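Local coordinates for protein SAHS4 (Ramazzottius varieornatus, PDB 5Z4G) that probably acts as a secreted, heat-soluble molecular shield that protects tardigrades when water is scarce, and binds zinc ions, at residues Glu84-Glu96 with Leu99-Glu112. Residues are numbered along the deposited sequence; the frame is centred on the assembly and turned at random.
Sequences EHKMETSFKMGQE and LSHDGVDLKYVCTE. With ZN (zinc ion), chain D.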
loop_
_atom_site.group_PDB
_atom_site.type_symbol
_atom_site.label_atom_id
_atom_site.label_comp_id
_atom_site.label_asym_id
_atom_site.label_seq_id
_atom_site.Cartn_x
_atom_site.Cartn_y
_atom_site.Cartn_z
ATOM N N GLU A 84 -1.728 6.160 16.052
ATOM C CA GLU A 84 -2.953 6.783 15.518
ATOM C C GLU A 84 -2.903 7.079 14.001
ATOM O O GLU A 84 -3.702 7.881 13.492
ATOM C CB GLU A 84 -3.297 8.075 16.294
ATOM C CG GLU A 84 -3.058 8.056 17.807
ATOM C CD GLU A 84 -3.884 7.023 18.561
ATOM O OE1 GLU A 84 -3.343 6.429 19.519
ATOM O OE2 GLU A 84 -5.066 6.802 18.212
ATOM N N HIS A 85 -1.926 6.477 13.331
ATOM C CA HIS A 85 -1.790 6.606 11.898
ATOM C C HIS A 85 -2.619 5.480 11.319
ATOM O O HIS A 85 -2.167 4.335 11.205
ATOM C CB HIS A 85 -0.321 6.538 11.466
ATOM C CG HIS A 85 0.591 7.390 12.293
ATOM N ND1 HIS A 85 0.848 8.714 12.004
ATOM C CD2 HIS A 85 1.290 7.109 13.416
ATOM C CE1 HIS A 85 1.679 9.204 12.907
ATOM N NE2 HIS A 85 1.961 8.250 13.776
ATOM N N LYS A 86 -3.875 5.809 11.042
ATOM C CA LYS A 86 -4.763 4.909 10.303
ATOM C C LYS A 86 -5.233 5.537 8.993
ATOM O O LYS A 86 -5.206 6.761 8.837
ATOM C CB LYS A 86 -5.953 4.472 11.178
ATOM C CG LYS A 86 -6.915 5.585 11.584
ATOM C CD LYS A 86 -8.074 5.092 12.450
ATOM C CE LYS A 86 -9.042 4.158 11.721
ATOM N NZ LYS A 86 -9.706 4.737 10.520
ATOM N N MET A 87 -5.655 4.684 8.066
ATOM C CA MET A 87 -6.268 5.120 6.822
ATOM C C MET A 87 -7.425 4.183 6.512
ATOM O O MET A 87 -7.316 2.976 6.716
ATOM C CB MET A 87 -5.237 5.120 5.686
ATOM C CG MET A 87 -5.746 5.629 4.341
ATOM S SD MET A 87 -6.511 4.351 3.322
ATOM C CE MET A 87 -5.054 3.556 2.644
ATOM N N GLU A 88 -8.524 4.748 6.022
ATOM C CA GLU A 88 -9.694 3.969 5.616
ATOM C C GLU A 88 -10.393 4.726 4.508
ATOM O O GLU A 88 -10.821 5.860 4.699
ATOM C CB GLU A 88 -10.628 3.698 6.810
ATOM C CG GLU A 88 -11.983 3.103 6.445
ATOM C CD GLU A 88 -12.450 2.016 7.393
ATOM O OE1 GLU A 88 -12.114 2.063 8.598
ATOM O OE2 GLU A 88 -13.170 1.109 6.922
ATOM N N THR A 89 -10.478 4.099 3.343
ATOM C CA THR A 89 -11.079 4.737 2.183
ATOM C C THR A 89 -11.684 3.713 1.223
ATOM O O THR A 89 -11.627 2.501 1.460
ATOM C CB THR A 89 -10.092 5.728 1.490
ATOM O OG1 THR A 89 -10.824 6.659 0.684
ATOM C CG2 THR A 89 -9.037 5.023 0.634
ATOM N N SER A 90 -12.293 4.226 0.160
ATOM C CA SER A 90 -12.844 3.407 -0.902
ATOM C C SER A 90 -12.314 3.930 -2.226
ATOM O O SER A 90 -11.932 5.096 -2.331
ATOM C CB SER A 90 -14.372 3.448 -0.875
ATOM O OG SER A 90 -14.835 4.783 -0.891
ATOM N N PHE A 91 -12.263 3.054 -3.221
ATOM C CA PHE A 91 -11.787 3.448 -4.545
ATOM C C PHE A 91 -12.454 2.624 -5.632
ATOM O O PHE A 91 -12.929 1.511 -5.392
ATOM C CB PHE A 91 -10.243 3.364 -4.635
ATOM C CG PHE A 91 -9.676 1.968 -4.461
ATOM C CD1 PHE A 91 -9.484 1.120 -5.562
ATOM C CD2 PHE A 91 -9.316 1.500 -3.192
ATOM C CE1 PHE A 91 -8.951 -0.163 -5.395
ATOM C CE2 PHE A 91 -8.803 0.217 -3.024
ATOM C CZ PHE A 91 -8.607 -0.612 -4.126
ATOM N N LYS A 92 -12.475 3.187 -6.830
ATOM C CA LYS A 92 -12.931 2.484 -8.021
ATOM C C LYS A 92 -11.741 2.396 -8.949
ATOM O O LYS A 92 -10.996 3.369 -9.091
ATOM C CB LYS A 92 -14.095 3.226 -8.694
ATOM C CG LYS A 92 -15.319 3.348 -7.798
ATOM C CD LYS A 92 -16.503 4.009 -8.480
ATOM C CE LYS A 92 -17.615 4.205 -7.468
ATOM N NZ LYS A 92 -18.899 4.648 -8.072
ATOM N N MET A 93 -11.565 1.240 -9.585
ATOM C CA MET A 93 -10.465 1.064 -10.539
ATOM C C MET A 93 -10.479 2.127 -11.628
ATOM O O MET A 93 -11.517 2.413 -12.230
ATOM C CB MET A 93 -10.488 -0.330 -11.173
ATOM C CG MET A 93 -10.316 -1.455 -10.176
ATOM S SD MET A 93 -8.726 -1.420 -9.327
ATOM C CE MET A 93 -9.017 -2.768 -8.181
ATOM N N GLY A 94 -9.319 2.728 -11.849
ATOM C CA GLY A 94 -9.145 3.744 -12.888
ATOM C C GLY A 94 -9.657 5.143 -12.580
ATOM O O GLY A 94 -9.570 6.030 -13.435
ATOM N N GLN A 95 -10.179 5.353 -11.372
ATOM C CA GLN A 95 -10.717 6.662 -10.988
ATOM C C GLN A 95 -9.873 7.288 -9.879
ATOM O O GLN A 95 -9.597 6.653 -8.856
ATOM C CB GLN A 95 -12.193 6.550 -10.575
ATOM C CG GLN A 95 -13.072 5.922 -11.661
ATOM C CD GLN A 95 -14.538 5.879 -11.301
ATOM O OE1 GLN A 95 -14.956 6.469 -10.321
ATOM N NE2 GLN A 95 -15.327 5.160 -12.097
ATOM N N GLU A 96 -9.460 8.534 -10.092
ATOM C CA GLU A 96 -8.559 9.210 -9.152
ATOM C C GLU A 96 -9.223 9.472 -7.797
ATOM O O GLU A 96 -10.403 9.817 -7.727
ATOM C CB GLU A 96 -8.024 10.515 -9.761
ATOM C CG GLU A 96 -6.823 11.111 -9.039
ATOM C CD GLU A 96 -6.247 12.323 -9.751
ATOM O OE1 GLU A 96 -6.938 13.359 -9.828
ATOM O OE2 GLU A 96 -5.098 12.239 -10.230
ATOM N N LEU A 99 -5.985 11.635 -0.901
ATOM C CA LEU A 99 -5.872 11.509 0.547
ATOM C C LEU A 99 -4.932 12.576 1.073
ATOM O O LEU A 99 -4.093 13.092 0.332
ATOM C CB LEU A 99 -5.368 10.120 0.947
ATOM C CG LEU A 99 -6.342 8.964 0.694
ATOM C CD1 LEU A 99 -5.599 7.641 0.693
ATOM C CD2 LEU A 99 -7.477 8.930 1.716
ATOM N N SER A 100 -5.073 12.901 2.351
ATOM C CA SER A 100 -4.224 13.901 2.981
ATOM C C SER A 100 -3.708 13.363 4.300
ATOM O O SER A 100 -4.445 12.700 5.033
ATOM C CB SER A 100 -5.003 15.195 3.212
ATOM O OG SER A 100 -5.533 15.678 1.992
ATOM N N HIS A 101 -2.435 13.631 4.582
ATOM C CA HIS A 101 -1.819 13.286 5.863
ATOM C C HIS A 101 -0.924 14.430 6.306
ATOM O O HIS A 101 0.001 14.812 5.578
ATOM C CB HIS A 101 -1.016 11.982 5.753
ATOM C CG HIS A 101 -0.364 11.559 7.035
ATOM N ND1 HIS A 101 0.996 11.646 7.248
ATOM C CD2 HIS A 101 -0.891 11.056 8.175
ATOM C CE1 HIS A 101 1.277 11.204 8.462
ATOM N NE2 HIS A 101 0.148 10.842 9.045
ATOM N N ASP A 102 -1.208 14.972 7.495
ATOM C CA ASP A 102 -0.489 16.131 8.048
ATOM C C ASP A 102 -0.343 17.251 7.009
ATOM O O ASP A 102 0.749 17.780 6.797
ATOM C CB ASP A 102 0.881 15.720 8.634
ATOM C CG ASP A 102 0.766 14.781 9.833
ATOM O OD1 ASP A 102 -0.234 14.848 10.580
ATOM O OD2 ASP A 102 1.705 13.978 10.038
ATOM N N GLY A 103 -1.458 17.575 6.349
ATOM C CA GLY A 103 -1.520 18.653 5.359
ATOM C C GLY A 103 -0.769 18.439 4.053
ATOM O O GLY A 103 -0.465 19.408 3.355
ATOM N N VAL A 104 -0.467 17.183 3.727
ATOM C CA VAL A 104 0.192 16.833 2.463
ATOM C C VAL A 104 -0.797 16.007 1.635
ATOM O O VAL A 104 -1.186 14.916 2.054
ATOM C CB VAL A 104 1.497 16.020 2.692
ATOM C CG1 VAL A 104 2.153 15.658 1.367
ATOM C CG2 VAL A 104 2.488 16.786 3.567
ATOM N N ASP A 105 -1.194 16.530 0.472
ATOM C CA ASP A 105 -2.133 15.851 -0.428
ATOM C C ASP A 105 -1.442 14.820 -1.303
ATOM O O ASP A 105 -0.349 15.049 -1.830
ATOM C CB ASP A 105 -2.877 16.848 -1.324
ATOM C CG ASP A 105 -3.971 17.621 -0.589
ATOM O OD1 ASP A 105 -4.171 17.429 0.633
ATOM O OD2 ASP A 105 -4.641 18.436 -1.256
ATOM N N LEU A 106 -2.117 13.691 -1.460
ATOM C CA LEU A 106 -1.649 12.571 -2.241
ATOM C C LEU A 106 -2.781 12.232 -3.208
ATOM O O LEU A 106 -3.917 12.028 -2.781
ATOM C CB LEU A 106 -1.355 11.409 -1.287
ATOM C CG LEU A 106 -0.836 10.047 -1.732
ATOM C CD1 LEU A 106 0.017 9.439 -0.628
ATOM C CD2 LEU A 106 -1.974 9.116 -2.128
ATOM N N LYS A 107 -2.469 12.203 -4.500
ATOM C CA LYS A 107 -3.414 11.767 -5.524
ATOM C C LYS A 107 -3.053 10.350 -5.947
ATOM O O LYS A 107 -1.882 10.022 -6.098
ATOM C CB LYS A 107 -3.375 12.700 -6.732
ATOM C CG LYS A 107 -3.839 14.116 -6.443
ATOM C CD LYS A 107 -3.808 14.970 -7.700
ATOM C CE LYS A 107 -4.040 16.432 -7.367
ATOM N NZ LYS A 107 -4.068 17.284 -8.587
ATOM N N TYR A 108 -4.051 9.496 -6.124
ATOM C CA TYR A 108 -3.765 8.122 -6.539
ATOM C C TYR A 108 -4.807 7.539 -7.486
ATOM O O TYR A 108 -5.958 7.971 -7.488
ATOM C CB TYR A 108 -3.607 7.204 -5.310
ATOM C CG TYR A 108 -4.918 6.884 -4.635
ATOM C CD1 TYR A 108 -5.451 7.738 -3.666
ATOM C CD2 TYR A 108 -5.652 5.739 -4.996
ATOM C CE1 TYR A 108 -6.664 7.462 -3.063
ATOM C CE2 TYR A 108 -6.870 5.454 -4.404
ATOM C CZ TYR A 108 -7.367 6.315 -3.437
ATOM O OH TYR A 108 -8.567 6.029 -2.846
ATOM N N VAL A 109 -4.385 6.555 -8.280
ATOM C CA VAL A 109 -5.286 5.767 -9.125
ATOM C C VAL A 109 -4.895 4.299 -9.000
ATOM O O VAL A 109 -3.716 3.957 -9.132
ATOM C CB VAL A 109 -5.219 6.169 -10.622
ATOM C CG1 VAL A 109 -6.241 5.372 -11.424
ATOM C CG2 VAL A 109 -5.461 7.657 -10.812
ATOM N N CYS A 110 -5.884 3.444 -8.747
ATOM C CA CYS A 110 -5.673 1.996 -8.680
ATOM C C CYS A 110 -6.115 1.335 -9.966
ATOM O O CYS A 110 -7.167 1.661 -10.503
ATOM C CB CYS A 110 -6.455 1.387 -7.527
ATOM S SG CYS A 110 -5.855 1.921 -5.925
ATOM N N THR A 111 -5.298 0.403 -10.457
ATOM C CA THR A 111 -5.649 -0.404 -11.622
ATOM C C THR A 111 -5.230 -1.842 -11.364
ATOM O O THR A 111 -4.572 -2.143 -10.352
ATOM C CB THR A 111 -4.960 0.104 -12.909
ATOM O OG1 THR A 111 -3.549 0.203 -12.689
ATOM C CG2 THR A 111 -5.521 1.466 -13.357
ATOM N N GLU A 112 -5.594 -2.728 -12.292
ATOM C CA GLU A 112 -5.233 -4.138 -12.216
ATOM C C GLU A 112 -4.458 -4.580 -13.436
ATOM O O GLU A 112 -4.744 -4.133 -14.550
ATOM C CB GLU A 112 -6.484 -4.995 -12.073
ATOM C CG GLU A 112 -7.267 -4.714 -10.804
ATOM C CD GLU A 112 -8.554 -5.495 -10.743
ATOM O OE1 GLU A 112 -9.557 -5.038 -11.330
ATOM O OE2 GLU A 112 -8.570 -6.564 -10.095
HETATM ZN ZN ZN D . -0.156 10.343 11.045
HETATM O O HOH W 1 -9.582 7.972 -1.309
HETATM O O HOH W 2 -10.809 6.750 -4.412
HETATM O O HOH W 3 -8.485 4.090 -8.007
#
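Phe91 and Cys110 meet at the apolar centre, where SG sits over one face of the phenyl ring, 3.9 Å from the ring centroid and displaced toward the rim, while Cys110 CB packs 3.6 Å from Phe91 CD1. Phe91 CB in turn abuts the edge of the Tyr108 ring. Replacing the Phe91 ring by an alanine side chain is likely to leave the Cys110 sulfur without its aromatic partner and open a gap beside Met93 CE. The Met93 chain, bent at its second torsion, brings its CE to the edge of the Phe91 ring and across Glu112 CG. Farther along, Leu99 CD2 and Thr89 CB approach tip to tip, and Met87 CG touches Leu99 CD1.

Strands 86-91 and 104-112 share no direct hydrogen bond; three waters bridge the segments at their polar edge. The Tyr108 hydroxyl is joined through one water to Thr89 OG1 and through another to Ser90 O, which helps to hold the phenol end in place. A third water donates to Lys92 O and Gln95 O and accepts from Cys110 N. Beyond it the type II turn from Lys92 to Gln95 folds back, and Gly94 N gives a nearly straight bond of 2.8 Å to Cys110 O (166° at the hydrogen). At the other end a zinc ion bridges the segments, bound by His85 ND1 and His101 NE2, each at 2.1 Å. The rings meet rim to rim with planes at 57°, turned so that both nitrogens face the metal.

The gap between strands 86-91 and 97-101, the fourth and fifth, is consistent with the fatty-acid-binding-protein fold. Strand 86-91 pairs with strand 74-79, whereas strand 104-113 lies between strands 97-101 and 116-123; turn and waters tie the former's edge to strand 104-113, and zinc joins His85 to His101 of strand 97-101.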